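PDB 6I5R: sugar ABC transporter substrate-binding protein, BlMnBP1 from Bifidobacterium animalis subsp. lactis ATCC 27673, which binds mannobiose and probably delivers this and related manno-oligosaccharides to an ABC transporter for uptake into the cell. Local coordinates for residues Pro55-Trp59 / Lys60-Glu64; Asp80-Tyr83 / Ala84-Ala87; Asp264-Ser267 / Ser268-Lys271; Ile339-Lys342 / Trp343-Asp347; Asn405-Gly408 / Lys409-Gln412. One frame throughout, in Å; residues are numbered along the deposited sequence.

Contact 1. Residues Pro55-Trp59 / Lys60-Glu64; sequences PGKNW and KSYIE
Lys57 lays its aliphatic chain over one face of the Tyr62 ring, with CD 3.7 Å from Tyr62 CZ and displaced toward the rim, a CH-pi contact between residues five apart. The lysine reaches this place because CG stands anti to the backbone N (chi1 -167°) and the chain runs straight as far as CE. A bend at the last torsion then takes Lys57 NZ to Ser61 OG, a short hydrogen bond of 2.6 Å, and the same ammonium forms a salt bridge with Asp65 further along the helix. Its charge stands too far from the ring for more than a weak cation-pi attraction. The phenol oxygen of Tyr62 is hydrogen-bonded to Asn353, and a water at the ring's edge, in its plane, joins Tyr62 OH to Lys57 O at 2.8 Å from each. The tyrosine also meets Trp59 obliquely, Trp59 CE3 lying 4.1 Å from Tyr62 CD2. Asn58 caps the start of the helix: with CG between the backbone N and the carbonyl carbon (chi1 69°), the amide oxygen reaches forward to the first turn, and Ser61 N gives a hydrogen bond of 2.9 Å to Asn58 OD1. Asn58 ND2 is bonded to Leu51 O, which fixes the rotation of the amide. A side-chain acceptor taking the N-H three residues ahead is the classic N-cap, here opening helix 59-69 between two parallel strands of the solute-binding-protein fold.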
loop_
_atom_site.group_PDB
_atom_site.type_symbol
_atom_site.label_atom_id
_atom_site.label_comp_id
_atom_site.label_asym_id
_atom_site.label_seq_id
_atom_site.Cartn_x
_atom_site.Cartn_y
_atom_site.Cartn_z
ATOM N N PRO A 55 0.465 -6.649 20.010
ATOM C CA PRO A 55 -0.884 -7.082 20.432
ATOM C C PRO A 55 -1.473 -8.249 19.626
ATOM O O PRO A 55 -2.459 -8.867 20.081
ATOM C CB PRO A 55 -1.734 -5.802 20.278
ATOM C CG PRO A 55 -0.875 -4.829 19.537
ATOM C CD PRO A 55 0.549 -5.190 19.854
ATOM N N GLY A 56 -0.908 -8.601 18.478
ATOM C CA GLY A 56 -1.442 -9.700 17.687
ATOM C C GLY A 56 -0.495 -10.881 17.555
ATOM O O GLY A 56 0.321 -11.131 18.449
ATOM N N LYS A 57 -0.588 -11.625 16.451
ATOM C CA LYS A 57 0.340 -12.721 16.166
ATOM C C LYS A 57 1.626 -12.149 15.574
ATOM O O LYS A 57 1.617 -11.609 14.465
ATOM C CB LYS A 57 -0.318 -13.715 15.214
ATOM C CG LYS A 57 0.380 -15.057 15.052
ATOM C CD LYS A 57 -0.438 -15.933 14.111
ATOM C CE LYS A 57 0.268 -17.248 13.827
ATOM N NZ LYS A 57 0.610 -17.950 15.083
ATOM N N ASN A 58 2.740 -12.274 16.288
ATOM C CA ASN A 58 3.977 -11.644 15.836
ATOM C C ASN A 58 4.800 -12.594 14.963
ATOM O O ASN A 58 4.438 -13.749 14.713
ATOM C CB ASN A 58 4.808 -11.128 17.013
ATOM C CG ASN A 58 5.405 -12.248 17.894
ATOM O OD1 ASN A 58 5.403 -13.434 17.534
ATOM N ND2 ASN A 58 5.922 -11.851 19.072
ATOM N N TRP A 59 5.939 -12.091 14.499
ATOM C CA TRP A 59 6.755 -12.874 13.585
ATOM C C TRP A 59 7.175 -14.185 14.220
ATOM O O TRP A 59 7.144 -15.235 13.565
ATOM C CB TRP A 59 7.983 -12.089 13.145
ATOM C CG TRP A 59 7.631 -11.107 12.065
ATOM C CD1 TRP A 59 7.900 -9.768 12.056
ATOM C CD2 TRP A 59 6.923 -11.384 10.851
ATOM N NE1 TRP A 59 7.426 -9.199 10.899
ATOM C CE2 TRP A 59 6.810 -10.162 10.145
ATOM C CE3 TRP A 59 6.381 -12.545 10.286
ATOM C CZ2 TRP A 59 6.165 -10.062 8.908
ATOM C CZ3 TRP A 59 5.735 -12.444 9.053
ATOM C CH2 TRP A 59 5.630 -11.206 8.383
ATOM N N LYS A 60 7.583 -14.144 15.492
ATOM C CA LYS A 60 8.055 -15.356 16.151
ATOM C C LYS A 60 6.990 -16.434 16.134
ATOM O O LYS A 60 7.301 -17.626 15.965
ATOM C CB LYS A 60 8.448 -15.077 17.596
ATOM C CG LYS A 60 9.773 -14.411 17.829
ATOM C CD LYS A 60 9.986 -14.295 19.321
ATOM C CE LYS A 60 11.415 -13.980 19.672
ATOM N NZ LYS A 60 11.912 -12.798 18.948
ATOM N N SER A 61 5.730 -16.034 16.327
ATOM C CA SER A 61 4.613 -16.977 16.338
ATOM C C SER A 61 4.395 -17.601 14.964
ATOM O O SER A 61 4.121 -18.810 14.860
ATOM C CB SER A 61 3.346 -16.272 16.815
ATOM O OG SER A 61 2.258 -17.176 16.901
ATOM N N TYR A 62 4.485 -16.791 13.897
ATOM C CA TYR A 62 4.386 -17.337 12.551
ATOM C C TYR A 62 5.540 -18.293 12.270
ATOM O O TYR A 62 5.344 -19.382 11.713
ATOM C CB TYR A 62 4.406 -16.222 11.504
ATOM C CG TYR A 62 3.127 -15.473 11.377
ATOM C CD1 TYR A 62 2.038 -16.056 10.762
ATOM C CD2 TYR A 62 3.004 -14.172 11.853
ATOM C CE1 TYR A 62 0.845 -15.370 10.652
ATOM C CE2 TYR A 62 1.837 -13.470 11.715
ATOM C CZ TYR A 62 0.752 -14.080 11.126
ATOM O OH TYR A 62 -0.438 -13.407 11.003
ATOM N N ILE A 63 6.759 -17.900 12.641
ATOM C CA ILE A 63 7.906 -18.733 12.317
ATOM C C ILE A 63 7.831 -20.040 13.083
ATOM O O ILE A 63 8.176 -21.107 12.561
ATOM C CB ILE A 63 9.213 -17.977 12.576
ATOM C CG1 ILE A 63 9.244 -16.779 11.621
ATOM C CG2 ILE A 63 10.418 -18.935 12.390
ATOM C CD1 ILE A 63 10.215 -15.708 11.962
ATOM N N GLU A 64 7.371 -19.981 14.328
ATOM C CA GLU A 64 7.122 -21.206 15.080
ATOM C C GLU A 64 6.139 -22.118 14.344
ATOM O O GLU A 64 6.366 -23.332 14.227
ATOM C CB GLU A 64 6.598 -20.829 16.461
ATOM C CG GLU A 64 6.111 -21.973 17.252
ATOM C CD GLU A 64 5.597 -21.529 18.592
ATOM O OE1 GLU A 64 6.446 -21.209 19.444
ATOM O OE2 GLU A 64 4.355 -21.477 18.800
HETATM O O HOH W 1 -0.347 -11.028 12.502
#

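Contact 2. Residues Asp80-Tyr83 / Ala84-Ala87; sequences DSNY and ADSA. With ZN (zinc ion), chain P.
Tyr83 and Ala87 pack against each other across the first turn of helix 83-93, which follows strand 73-79 as in the beta-alpha units of the solute-binding-protein fold; Asn82, the centre of an inverse gamma turn, occupies the N-cap position. Just before it, Ser81 lines the mannobiose pocket, its O making a weak hydrogen bond to a mannose. Followed outward, Tyr83 begins with CB, CG and CD2 beside Ala84 N, the latter 3.5 Å from Tyr83 CG. With CG opposite the backbone N (chi1 178°), the ring extends along the helix and brings its outer half above the next turn. There Tyr83 CE1 and CE2 pass the methyl group of Ala87 almost evenly, and Tyr83 CZ comes to 3.4 Å from Ala87 CB, so that the methyl sits over the ring face in a CH-pi contact. The hydroxyl oxygen, also near Ala87 CB, is hydrogen-bonded to Met102 O, while Tyr321 meets the ring edge-to-face. Replacing Tyr83 by a leucine would probably deprive Met102 O of its hydroxyl partner and leave the Ala87 methyl without the flat surface that covers it. The backbone supports the same turn: Ala87 N binds Tyr83 O at 2.8 Å, nearly straight at 175°. Ser86 OG lies 3.1 Å from both Asn82 O and Tyr83 O, a pair that its single proton cannot fully serve at once. On another side of the helix, Asp85 OD2 binds a zinc ion at 2.1 Å, and two waters also bind it, the closer with its oxygen 1.9 Å from the zinc.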
loop_
_atom_site.group_PDB
_atom_site.type_symbol
_atom_site.label_atom_id
_atom_site.label_comp_id
_atom_site.label_asym_id
_atom_site.label_seq_id
_atom_site.Cartn_x
_atom_site.Cartn_y
_atom_site.Cartn_z
ATOM N N ASP A 80 13.193 -2.850 9.760
ATOM C CA ASP A 80 13.732 -1.497 9.765
ATOM C C ASP A 80 12.602 -0.478 9.801
ATOM O O ASP A 80 11.617 -0.615 9.073
ATOM C CB ASP A 80 14.566 -1.273 8.508
ATOM C CG ASP A 80 16.006 -1.690 8.680
ATOM O OD1 ASP A 80 16.594 -1.260 9.692
ATOM O OD2 ASP A 80 16.560 -2.424 7.808
ATOM N N SER A 81 12.755 0.582 10.604
ATOM C CA SER A 81 11.691 1.583 10.635
ATOM C C SER A 81 11.642 2.345 9.323
ATOM O O SER A 81 10.554 2.653 8.819
ATOM C CB SER A 81 11.879 2.558 11.786
ATOM O OG SER A 81 13.112 3.228 11.620
ATOM N N ASN A 82 12.805 2.660 8.762
ATOM C CA ASN A 82 12.874 3.350 7.477
ATOM C C ASN A 82 12.932 2.315 6.348
ATOM O O ASN A 82 13.884 2.228 5.591
ATOM C CB ASN A 82 14.081 4.278 7.448
ATOM C CG ASN A 82 14.068 5.214 6.258
ATOM O OD1 ASN A 82 13.084 5.284 5.519
ATOM N ND2 ASN A 82 15.178 5.936 6.051
ATOM N N TYR A 83 11.876 1.513 6.245
ATOM C CA TYR A 83 11.998 0.267 5.495
ATOM C C TYR A 83 12.286 0.513 4.010
ATOM O O TYR A 83 13.231 -0.053 3.449
ATOM C CB TYR A 83 10.752 -0.609 5.635
ATOM C CG TYR A 83 10.982 -1.848 4.775
ATOM C CD1 TYR A 83 11.878 -2.825 5.181
ATOM C CD2 TYR A 83 10.396 -1.978 3.511
ATOM C CE1 TYR A 83 12.134 -3.931 4.387
ATOM C CE2 TYR A 83 10.659 -3.077 2.703
ATOM C CZ TYR A 83 11.532 -4.056 3.161
ATOM O OH TYR A 83 11.816 -5.167 2.389
ATOM N N ALA A 84 11.450 1.317 3.344
ATOM C CA ALA A 84 11.617 1.502 1.909
ATOM C C ALA A 84 13.051 1.857 1.562
ATOM O O ALA A 84 13.638 1.292 0.624
ATOM C CB ALA A 84 10.671 2.587 1.410
ATOM N N ASP A 85 13.641 2.776 2.324
ATOM C CA ASP A 85 14.976 3.264 2.013
ATOM C C ASP A 85 16.032 2.196 2.288
ATOM O O ASP A 85 16.923 1.968 1.463
ATOM C CB ASP A 85 15.245 4.526 2.830
ATOM C CG ASP A 85 14.374 5.735 2.399
ATOM O OD1 ASP A 85 13.958 5.829 1.220
ATOM O OD2 ASP A 85 14.128 6.637 3.250
ATOM N N SER A 86 15.919 1.493 3.415
ATOM C CA SER A 86 16.931 0.498 3.759
ATOM C C SER A 86 16.855 -0.737 2.860
ATOM O O SER A 86 17.898 -1.282 2.467
ATOM C CB SER A 86 16.822 0.113 5.234
ATOM O OG SER A 86 15.569 -0.423 5.518
ATOM N N ALA A 87 15.649 -1.172 2.479
ATOM C CA ALA A 87 15.530 -2.252 1.505
ATOM C C ALA A 87 16.144 -1.878 0.153
ATOM O O ALA A 87 16.778 -2.717 -0.508
ATOM C CB ALA A 87 14.064 -2.642 1.321
HETATM ZN ZN ZN P . 12.474 7.869 3.497
HETATM O O HOH W 2 12.286 7.697 1.667
HETATM O O HOH W 3 14.259 8.457 2.596
#

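Contact 3. Residues Asp264-Ser267 / Ser268-Lys271; sequences DWES and SKGK. With BMA (beta-D-mannopyranose), chain B.
Lys269 crosses one face of the Trp265 indole, its CE 3.4 Å from Trp265 CZ2 and displaced toward the rim of the ring system. Both conformations serve this overlap. The tryptophan has CG opposite its backbone N (chi1 164°), which sends the indole out toward the sugar, while the lysine is extended beyond CG and follows it to the same end. Glu266 approaches differently: a fold at chi2 (-65°) turns its carboxylate alongside the lysine, so that Lys269 NZ meets Glu266 OE1 at 2.9 Å in a salt bridge, on the syn side but well out of the carboxylate plane. The three polar groups then converge on one mannose. Trp265 NE1 donates to BMA O2 at 3.1 Å, Lys269 NZ reaches that same BMA O2 at 2.9 Å, and Glu266 OE2 accepts from BMA O1 at 2.7 Å. The salt bridge thus holds the ammonium and the carboxylate ready for adjacent sugar hydroxyls, and Gln289 also bonds to the mannose. Behind them, Ser268 OG turns back to Trp265 O at 2.7 Å. Asp264 caps the helix: its OD2 accepts from Ser267 N at 3.0 Å and from the Ser267 hydroxyl as well. Trp198 adds an edge-to-face contact with the indole. An aromatic ring, an acid and a base set at the start of a helix against a bound sugar are in keeping with the carbohydrate pocket of an ABC-transporter binding protein.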
loop_
_atom_site.group_PDB
_atom_site.type_symbol
_atom_site.label_atom_id
_atom_site.label_comp_id
_atom_site.label_asym_id
_atom_site.label_seq_id
_atom_site.Cartn_x
_atom_site.Cartn_y
_atom_site.Cartn_z
ATOM N N ASP A 264 3.669 12.047 15.048
ATOM C CA ASP A 264 4.264 10.792 15.488
ATOM C C ASP A 264 3.343 9.613 15.199
ATOM O O ASP A 264 2.244 9.514 15.751
ATOM C CB ASP A 264 4.608 10.845 16.972
ATOM C CG ASP A 264 5.222 9.562 17.448
ATOM O OD1 ASP A 264 6.369 9.257 17.027
ATOM O OD2 ASP A 264 4.542 8.835 18.194
ATOM N N TRP A 265 3.847 8.686 14.386
ATOM C CA TRP A 265 3.038 7.583 13.879
ATOM C C TRP A 265 2.550 6.667 14.995
ATOM O O TRP A 265 1.352 6.362 15.077
ATOM C CB TRP A 265 3.859 6.807 12.850
ATOM C CG TRP A 265 3.316 5.476 12.529
ATOM C CD1 TRP A 265 3.952 4.298 12.700
ATOM C CD2 TRP A 265 2.007 5.159 12.020
ATOM N NE1 TRP A 265 3.154 3.263 12.304
ATOM C CE2 TRP A 265 1.953 3.763 11.871
ATOM C CE3 TRP A 265 0.888 5.920 11.653
ATOM C CZ2 TRP A 265 0.821 3.089 11.383
ATOM C CZ3 TRP A 265 -0.252 5.242 11.149
ATOM C CH2 TRP A 265 -0.267 3.842 11.028
ATOM N N GLU A 266 3.456 6.227 15.869
ATOM C CA GLU A 266 3.108 5.194 16.838
ATOM C C GLU A 266 2.088 5.695 17.838
ATOM O O GLU A 266 1.169 4.962 18.206
ATOM C CB GLU A 266 4.355 4.706 17.566
ATOM C CG GLU A 266 5.269 3.874 16.693
ATOM C CD GLU A 266 4.644 2.560 16.260
ATOM O OE1 GLU A 266 3.563 2.213 16.765
ATOM O OE2 GLU A 266 5.246 1.844 15.440
ATOM N N SER A 267 2.243 6.936 18.302
ATOM C CA SER A 267 1.243 7.500 19.208
ATOM C C SER A 267 -0.050 7.824 18.479
ATOM O O SER A 267 -1.111 7.845 19.113
ATOM C CB SER A 267 1.771 8.758 19.918
ATOM O OG SER A 267 2.318 9.714 19.032
ATOM N N SER A 268 0.006 8.070 17.165
ATOM C CA SER A 268 -1.232 8.373 16.445
ATOM C C SER A 268 -2.200 7.199 16.504
ATOM O O SER A 268 -3.418 7.399 16.476
ATOM C CB SER A 268 -0.930 8.768 14.992
ATOM O OG SER A 268 -0.786 7.663 14.131
ATOM N N LYS A 269 -1.685 5.966 16.599
ATOM C CA LYS A 269 -2.564 4.815 16.726
ATOM C C LYS A 269 -3.417 4.930 17.982
ATOM O O LYS A 269 -4.647 4.826 17.933
ATOM C CB LYS A 269 -1.740 3.515 16.760
ATOM C CG LYS A 269 -1.052 3.156 15.444
ATOM C CD LYS A 269 -0.084 2.029 15.689
ATOM C CE LYS A 269 0.885 1.868 14.511
ATOM N NZ LYS A 269 1.898 0.787 14.792
ATOM N N GLY A 270 -2.776 5.157 19.121
ATOM C CA GLY A 270 -3.525 5.261 20.357
ATOM C C GLY A 270 -4.480 6.439 20.338
ATOM O O GLY A 270 -5.589 6.366 20.876
ATOM N N LYS A 271 -4.064 7.536 19.711
ATOM C CA LYS A 271 -4.912 8.722 19.661
ATOM C C LYS A 271 -6.185 8.470 18.856
ATOM O O LYS A 271 -7.256 8.930 19.248
ATOM C CB LYS A 271 -4.139 9.896 19.068
ATOM C CG LYS A 271 -3.032 10.440 19.952
ATOM C CD LYS A 271 -2.487 11.712 19.337
ATOM C CE LYS A 271 -1.301 12.244 20.056
ATOM N NZ LYS A 271 -0.674 13.274 19.219
HETATM C C1 BMA B . 5.086 -0.193 12.357
HETATM C C2 BMA B . 3.780 -0.722 11.712
HETATM C C3 BMA B . 3.926 -0.702 10.195
HETATM C C4 BMA B . 4.519 0.599 9.719
HETATM C C5 BMA B . 5.788 0.951 10.507
HETATM C C6 BMA B . 6.418 2.234 10.023
HETATM O O1 BMA B . 4.766 -0.110 13.709
HETATM O O2 BMA B . 2.716 0.227 12.044
HETATM O O3 BMA B . 2.716 -0.931 9.559
HETATM O O4 BMA B . 4.862 0.506 8.335
HETATM O O5 BMA B . 5.453 1.046 11.882
HETATM O O6 BMA B . 7.758 2.225 10.531
HETATM O O HOH W 4 -0.448 4.490 20.374
HETATM O O HOH W 5 0.654 11.536 17.482
#

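Contact 4. Residues Ile339-Lys342 / Trp343-Asp347; sequences IFVK and WMTED
Val341 O is gripped twice from Thr345, by the amide at 2.8 Å (Thr345 N to Val341 O) and by the hydroxyl at 2.9 Å (Thr345 OG1 to Val341 O). Both belong to the last turns of helix 331-346, where a threonine folds its hydroxyl back onto the preceding turn. With OG1 beside its own backbone N (chi1 -58°), that hydroxyl comes in above the carbonyl plane, away from the lone-pair directions, while the amide approaches closer to the plane. Next to it the helix buries an apolar strip. Phe340 and Met344 run side by side and point the same way: Met344 CG sits over one face of the Phe340 ring, 3.6 Å from Phe340 CZ, in a CH-pi contact. The bend at chi2 (-56°) brings SD obliquely beside the ring, a Met-aromatic contact in which Met344 SD lies 3.7 Å from Phe340 CZ. Trp343 CE3 approaches the same ring at an angle, and Phe66 and Phe42 add edge-to-face contacts. Cutting Phe340 back to an alanine would probably open a gap beside Met344 and set its sulfur arm free to turn. Elsewhere on the helix Lys342 and Glu346 also run alongside each other, but the lysine's ammonium is spent on Tyr24 O and Ile27 O; the acid meets the carbon before it, with Glu346 OE2 3.4 Å from Lys342 CE.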
loop_
_atom_site.group_PDB
_atom_site.type_symbol
_atom_site.label_atom_id
_atom_site.label_comp_id
_atom_site.label_asym_id
_atom_site.label_seq_id
_atom_site.Cartn_x
_atom_site.Cartn_y
_atom_site.Cartn_z
ATOM N N ILE A 339 9.539 -21.767 -0.477
ATOM C CA ILE A 339 8.690 -22.530 0.434
ATOM C C ILE A 339 8.101 -21.626 1.512
ATOM O O ILE A 339 6.899 -21.656 1.772
ATOM C CB ILE A 339 9.489 -23.693 1.045
ATOM C CG1 ILE A 339 9.899 -24.649 -0.074
ATOM C CG2 ILE A 339 8.685 -24.387 2.125
ATOM C CD1 ILE A 339 10.815 -25.794 0.358
ATOM N N PHE A 340 8.933 -20.792 2.155
ATOM C CA PHE A 340 8.410 -19.910 3.192
ATOM C C PHE A 340 7.395 -18.913 2.627
ATOM O O PHE A 340 6.375 -18.632 3.259
ATOM C CB PHE A 340 9.562 -19.173 3.893
ATOM C CG PHE A 340 9.088 -18.239 4.969
ATOM C CD1 PHE A 340 8.569 -18.744 6.149
ATOM C CD2 PHE A 340 9.135 -16.873 4.789
ATOM C CE1 PHE A 340 8.084 -17.907 7.123
ATOM C CE2 PHE A 340 8.653 -16.017 5.778
ATOM C CZ PHE A 340 8.140 -16.541 6.945
ATOM N N VAL A 341 7.659 -18.348 1.447
ATOM C CA VAL A 341 6.679 -17.437 0.855
ATOM C C VAL A 341 5.372 -18.170 0.584
ATOM O O VAL A 341 4.278 -17.665 0.858
ATOM C CB VAL A 341 7.241 -16.802 -0.430
ATOM C CG1 VAL A 341 6.139 -16.090 -1.199
ATOM C CG2 VAL A 341 8.354 -15.838 -0.105
ATOM N N LYS A 342 5.450 -19.366 0.021
ATOM C CA LYS A 342 4.212 -20.074 -0.257
ATOM C C LYS A 342 3.492 -20.426 1.036
ATOM O O LYS A 342 2.256 -20.375 1.100
ATOM C CB LYS A 342 4.480 -21.334 -1.076
ATOM C CG LYS A 342 3.205 -22.030 -1.562
ATOM C CD LYS A 342 3.482 -22.963 -2.754
ATOM C CE LYS A 342 2.207 -23.465 -3.405
ATOM N NZ LYS A 342 2.501 -24.314 -4.601
ATOM N N TRP A 343 4.249 -20.785 2.076
ATOM C CA TRP A 343 3.643 -21.045 3.378
ATOM C C TRP A 343 2.970 -19.782 3.901
ATOM O O TRP A 343 1.839 -19.821 4.402
ATOM C CB TRP A 343 4.690 -21.574 4.391
ATOM C CG TRP A 343 4.023 -21.931 5.705
ATOM C CD1 TRP A 343 3.368 -23.092 6.002
ATOM C CD2 TRP A 343 3.862 -21.083 6.843
ATOM N NE1 TRP A 343 2.843 -23.028 7.265
ATOM C CE2 TRP A 343 3.136 -21.807 7.807
ATOM C CE3 TRP A 343 4.291 -19.790 7.157
ATOM C CZ2 TRP A 343 2.786 -21.264 9.048
ATOM C CZ3 TRP A 343 3.969 -19.261 8.409
ATOM C CH2 TRP A 343 3.219 -19.996 9.330
ATOM N N MET A 344 3.675 -18.649 3.825
ATOM C CA MET A 344 3.064 -17.386 4.217
ATOM C C MET A 344 1.765 -17.154 3.453
ATOM O O MET A 344 0.749 -16.760 4.036
ATOM C CB MET A 344 4.036 -16.235 3.972
ATOM C CG MET A 344 5.127 -16.084 5.024
ATOM S SD MET A 344 4.530 -15.911 6.721
ATOM C CE MET A 344 3.461 -14.442 6.642
ATOM N N THR A 345 1.778 -17.413 2.145
ATOM C CA THR A 345 0.619 -17.118 1.311
ATOM C C THR A 345 -0.536 -18.064 1.592
ATOM O O THR A 345 -1.672 -17.624 1.766
ATOM C CB THR A 345 1.002 -17.183 -0.171
ATOM O OG1 THR A 345 2.058 -16.255 -0.421
ATOM C CG2 THR A 345 -0.189 -16.829 -1.042
ATOM N N GLU A 346 -0.270 -19.371 1.650
ATOM C CA GLU A 346 -1.350 -20.347 1.668
ATOM C C GLU A 346 -1.731 -20.799 3.063
ATOM O O GLU A 346 -2.904 -21.127 3.283
ATOM C CB GLU A 346 -0.977 -21.584 0.855
ATOM C CG GLU A 346 -0.625 -21.275 -0.568
ATOM C CD GLU A 346 -0.900 -22.431 -1.488
ATOM O OE1 GLU A 346 -1.135 -23.581 -0.998
ATOM O OE2 GLU A 346 -0.915 -22.183 -2.720
ATOM N N ASP A 347 -0.793 -20.767 4.020
ATOM C CA ASP A 347 -1.006 -21.424 5.314
ATOM C C ASP A 347 -0.937 -20.504 6.530
ATOM O O ASP A 347 -1.611 -20.786 7.531
ATOM C CB ASP A 347 0.026 -22.557 5.526
ATOM C CG ASP A 347 -0.250 -23.809 4.681
ATOM O OD1 ASP A 347 -1.123 -23.806 3.801
ATOM O OD2 ASP A 347 0.432 -24.834 4.883
#

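Contact 5. Residues Asn405-Gly408 / Lys409-Gln412; sequences NGNG and KKIQ
Two flat groups of Asn407, its side-chain amide and its backbone carbonyl, face the helix that follows, and each is met in its own manner. The amide oxygen receives two backbone N-H groups: Lys410 N gives a hydrogen bond of 3.0 Å to Asn407 OD1, coming in well out of the amide plane, while Lys409 N lies nearer to Asn407 OD1, at 2.8 Å, in a bond that is bent and weak. The methylene of Lys409 crowds the same oxygen, with Lys409 CB 3.3 Å from Asn407 OD1. At the peptide carbonyl the donor keeps to the plane, for Lys410 NZ meets Asn407 O at 3.0 Å. Asn407 is the centre of an inverse gamma turn, and its side chain acts as a helix cap just ahead of helix 409-420; CG opposite the backbone N (chi1 179°) is what carries OD1 across to the first amides. Gly408 takes over from there, its carbonyl oxygen accepting Gln412 N at 3.1 Å and, weakly, Ile411 N. Lys410 starts its turn toward Asn407 at chi1 (65°), which sets CG between the backbone N and the carbonyl carbon; the chain then stays extended as far as CE and bends at chi4 (-66°), so the ammonium meets the carbonyl of Asn407. Asp204 forms a salt bridge with it and Leu401 O a further hydrogen bond. Lys409 heads elsewhere, to a salt bridge with Asp197. The amide nitrogen of Gln412 is bonded to Phe194 O, and the Ile411 side chain packs against Trp432 of helix 425-443 and Tyr244 of helix 239-252.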
loop_
_atom_site.group_PDB
_atom_site.type_symbol
_atom_site.label_atom_id
_atom_site.label_comp_id
_atom_site.label_asym_id
_atom_site.label_seq_id
_atom_site.Cartn_x
_atom_site.Cartn_y
_atom_site.Cartn_z
ATOM N N ASN A 405 5.134 5.065 -5.890
ATOM C CA ASN A 405 6.414 4.374 -6.007
ATOM C C ASN A 405 7.462 5.103 -5.173
ATOM O O ASN A 405 8.555 5.417 -5.643
ATOM C CB ASN A 405 6.841 4.265 -7.468
ATOM C CG ASN A 405 7.977 3.276 -7.671
ATOM O OD1 ASN A 405 9.064 3.645 -8.137
ATOM N ND2 ASN A 405 7.736 1.996 -7.323
ATOM N N GLY A 406 7.117 5.433 -3.927
ATOM C CA GLY A 406 8.096 5.831 -2.940
ATOM C C GLY A 406 8.165 7.311 -2.598
ATOM O O GLY A 406 8.713 7.647 -1.538
ATOM N N ASN A 407 7.648 8.211 -3.435
ATOM C CA ASN A 407 7.945 9.642 -3.253
ATOM C C ASN A 407 6.823 10.297 -2.441
ATOM O O ASN A 407 5.843 10.816 -2.976
ATOM C CB ASN A 407 8.178 10.359 -4.583
ATOM C CG ASN A 407 8.460 11.878 -4.405
ATOM O OD1 ASN A 407 8.344 12.437 -3.310
ATOM N ND2 ASN A 407 8.840 12.535 -5.494
ATOM N N GLY A 408 6.992 10.284 -1.131
ATOM C CA GLY A 408 6.154 11.040 -0.228
ATOM C C GLY A 408 6.619 12.465 -0.034
ATOM O O GLY A 408 5.950 13.249 0.630
ATOM N N LYS A 409 7.754 12.841 -0.619
ATOM C CA LYS A 409 8.270 14.188 -0.422
ATOM C C LYS A 409 7.392 15.212 -1.138
ATOM O O LYS A 409 7.162 16.313 -0.624
ATOM C CB LYS A 409 9.727 14.280 -0.907
ATOM C CG LYS A 409 10.826 13.899 0.118
ATOM C CD LYS A 409 10.837 12.437 0.367
ATOM C CE LYS A 409 12.195 11.917 0.828
ATOM N NZ LYS A 409 12.429 12.162 2.275
ATOM N N LYS A 410 6.877 14.867 -2.311
ATOM C CA LYS A 410 6.026 15.806 -3.034
ATOM C C LYS A 410 4.719 16.056 -2.283
ATOM O O LYS A 410 4.110 17.120 -2.409
ATOM C CB LYS A 410 5.747 15.276 -4.440
ATOM C CG LYS A 410 4.931 13.972 -4.473
ATOM C CD LYS A 410 4.530 13.584 -5.897
ATOM C CE LYS A 410 3.646 12.350 -5.947
ATOM N NZ LYS A 410 4.306 11.099 -5.510
ATOM N N ILE A 411 4.266 15.072 -1.517
ATOM C CA ILE A 411 3.043 15.215 -0.740
ATOM C C ILE A 411 3.309 16.066 0.493
ATOM O O ILE A 411 2.458 16.846 0.925
ATOM C CB ILE A 411 2.511 13.822 -0.339
ATOM C CG1 ILE A 411 2.405 12.912 -1.541
ATOM C CG2 ILE A 411 1.159 13.906 0.383
ATOM C CD1 ILE A 411 1.482 13.403 -2.620
ATOM N N GLN A 412 4.490 15.906 1.094
ATOM C CA GLN A 412 4.902 16.807 2.157
ATOM C C GLN A 412 4.883 18.249 1.660
ATOM O O GLN A 412 4.462 19.151 2.385
ATOM C CB GLN A 412 6.282 16.395 2.687
ATOM C CG GLN A 412 6.215 15.115 3.513
ATOM C CD GLN A 412 7.569 14.550 3.912
ATOM O OE1 GLN A 412 8.576 14.785 3.242
ATOM N NE2 GLN A 412 7.587 13.786 5.011
#

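Contacts 1 to 5 follow one another along the chain, each local; four span or adjoin a helix start, whereas contact 4 lies at a helix end. Contacts 1 and 4 are the neighbours that touch, their centres about 14 Å apart: Trp59 CZ3 comes within 3.9 Å of Met344 CE, so helices 59-69 and 331-346 pack against each other. Contact 3 lies about 31 Å from contact 4, centre to centre, but about 19 Å from contact 2, and contact 5 lies across the chain's centre from both contact 1 and contact 4. Contacts 2 and 3, about 8 Å apart at their nearest atoms, approach the bound mannobiose from two parts of the fold, consistent with a substrate cleft between lobes.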